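Dephospho-CoA kinase (Aquifex aeolicus, PDB 2IF2) probably catalyses the last step of coenzyme A biosynthesis, the ATP-dependent phosphorylation of the 3'-hydroxyl group of dephospho-CoA. Local coordinates at residues 126-132 with 168-174. Coordinates in Å, arbitrary orientation, origin at the centre of the assembly. Residues are numbered along the deposited sequence.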
# COMPACT_ATOMS: atom_id res chain seq x y z
N LYS A 126 14.21 3.21 -6.28
CA LYS A 126 13.34 3.86 -7.24
C LYS A 126 11.87 3.71 -6.85
O LYS A 126 11.51 2.83 -6.05
CB LYS A 126 13.60 3.24 -8.61
CG LYS A 126 15.03 3.40 -9.08
CD LYS A 126 15.29 4.82 -9.53
CE LYS A 126 16.57 4.91 -10.35
NZ LYS A 126 16.74 6.25 -10.96
N LEU A 127 11.03 4.57 -7.42
CA LEU A 127 9.59 4.55 -7.15
C LEU A 127 8.80 4.40 -8.45
O LEU A 127 9.16 4.96 -9.49
CB LEU A 127 9.14 5.83 -6.43
CG LEU A 127 7.65 6.02 -6.13
CD1 LEU A 127 7.14 4.96 -5.17
CD2 LEU A 127 7.46 7.39 -5.53
N ILE A 128 7.72 3.64 -8.37
CA ILE A 128 6.88 3.39 -9.52
C ILE A 128 5.48 3.82 -9.17
O ILE A 128 4.95 3.43 -8.13
CB ILE A 128 6.88 1.91 -9.88
CG1 ILE A 128 8.32 1.41 -9.97
CG2 ILE A 128 6.13 1.68 -11.18
CD1 ILE A 128 8.46 -0.04 -10.33
N VAL A 129 4.88 4.62 -10.03
CA VAL A 129 3.53 5.09 -9.80
C VAL A 129 2.65 4.81 -11.00
O VAL A 129 3.07 4.95 -12.15
CB VAL A 129 3.53 6.60 -9.50
CG1 VAL A 129 4.21 7.35 -10.63
CG2 VAL A 129 2.11 7.09 -9.29
N VAL A 130 1.42 4.39 -10.71
CA VAL A 130 0.44 4.06 -11.74
C VAL A 130 -0.59 5.18 -11.88
O VAL A 130 -1.38 5.42 -10.97
CB VAL A 130 -0.25 2.70 -11.41
CG1 VAL A 130 -0.74 2.72 -9.98
CG2 VAL A 130 -1.38 2.43 -12.36
N TYR A 131 -0.58 5.86 -13.02
CA TYR A 131 -1.50 6.95 -13.28
C TYR A 131 -2.85 6.47 -13.77
O TYR A 131 -2.95 5.44 -14.45
CB TYR A 131 -0.92 7.92 -14.31
CG TYR A 131 -1.91 8.96 -14.82
CD1 TYR A 131 -2.31 10.03 -14.02
CD2 TYR A 131 -2.44 8.86 -16.11
CE1 TYR A 131 -3.23 10.98 -14.49
CE2 TYR A 131 -3.36 9.80 -16.59
CZ TYR A 131 -3.74 10.86 -15.78
OH TYR A 131 -4.64 11.79 -16.26
N ALA A 132 -3.89 7.22 -13.44
CA ALA A 132 -5.26 6.90 -13.84
C ALA A 132 -6.20 8.02 -13.38
O ALA A 132 -6.30 8.30 -12.19
CB ALA A 132 -5.68 5.57 -13.23
N ALA A 168 7.71 9.72 -9.05
CA ALA A 168 8.38 8.49 -9.43
C ALA A 168 9.13 8.60 -10.73
O ALA A 168 8.81 9.42 -11.59
CB ALA A 168 7.38 7.35 -9.51
N ASP A 169 10.14 7.74 -10.88
CA ASP A 169 10.95 7.69 -12.08
C ASP A 169 10.35 6.72 -13.10
O ASP A 169 10.92 6.48 -14.16
CB ASP A 169 12.40 7.30 -11.74
CG ASP A 169 12.49 6.23 -10.65
OD1 ASP A 169 12.24 6.53 -9.46
OD2 ASP A 169 12.82 5.08 -10.99
N TYR A 170 9.18 6.18 -12.78
CA TYR A 170 8.49 5.27 -13.69
C TYR A 170 6.98 5.43 -13.54
O TYR A 170 6.44 5.32 -12.44
CB TYR A 170 8.88 3.83 -13.40
CG TYR A 170 10.33 3.53 -13.65
CD1 TYR A 170 11.13 3.02 -12.64
CD2 TYR A 170 10.90 3.70 -14.91
CE1 TYR A 170 12.45 2.68 -12.85
CE2 TYR A 170 12.23 3.36 -15.14
CZ TYR A 170 12.99 2.85 -14.10
OH TYR A 170 14.30 2.49 -14.28
N VAL A 171 6.30 5.68 -14.65
CA VAL A 171 4.86 5.85 -14.60
C VAL A 171 4.16 4.98 -15.62
O VAL A 171 4.13 5.30 -16.81
CB VAL A 171 4.47 7.31 -14.84
CG1 VAL A 171 2.97 7.47 -14.66
CG2 VAL A 171 5.24 8.21 -13.89
N ILE A 172 3.57 3.89 -15.16
CA ILE A 172 2.86 3.00 -16.07
C ILE A 172 1.39 3.36 -16.17
O ILE A 172 0.54 2.73 -15.54
CB ILE A 172 2.99 1.51 -15.65
CG1 ILE A 172 2.81 1.36 -14.15
CG2 ILE A 172 4.35 0.97 -16.04
CD1 ILE A 172 3.21 -0.00 -13.65
N ASP A 173 1.08 4.37 -16.98
CA ASP A 173 -0.30 4.80 -17.17
C ASP A 173 -1.26 3.62 -17.36
O ASP A 173 -1.07 2.79 -18.25
CB ASP A 173 -0.39 5.72 -18.38
CG ASP A 173 -1.79 5.79 -18.95
OD1 ASP A 173 -2.74 6.00 -18.16
OD2 ASP A 173 -1.95 5.64 -20.17
N ASN A 174 -2.29 3.55 -16.52
CA ASN A 174 -3.27 2.48 -16.59
C ASN A 174 -4.67 3.02 -16.90
O ASN A 174 -5.65 2.68 -16.23
CB ASN A 174 -3.29 1.69 -15.27
CG ASN A 174 -3.99 0.34 -15.39
OD1 ASN A 174 -4.51 -0.19 -14.41
ND2 ASN A 174 -3.99 -0.23 -16.59
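The edge of the parallel sheet in this P-loop kinase fold is formed here, where the short strand 170-171 joins strand 126-130 after a largely helical connection. Val129 turns both its N and O to the edge strand, spanning Val171 as parallel pairing requires: its N donates to Tyr170 O (3.0 Å, nearly straight), while its O takes a weak hydrogen bond from Ile172 N (3.2 Å). Beyond the strand, Asn174 N donates a hydrogen bond to Tyr131 O at 2.9 Å. At the other end a side chain replaces the backbone acceptor, Asp169 OD1 accepting a hydrogen bond from Leu127 N at 3.1 Å. Beta-branched residues suit such extended backbone and pack on both faces. Val129 CG1 lies 3.4 Å from Ala168 CB, whose small methyl fits close to the strand, and 3.5 Å from Val171 CG2; on the opposite face Ile128 CG2 meets Ile172 CD1 at 4.2 Å, and Ile172 also packs on helix 178-190. Val130 also touches Lys14 of the predicted ATP-binding loop. Few straight backbone bonds plus close apolar packing imply an irregular edge pairing.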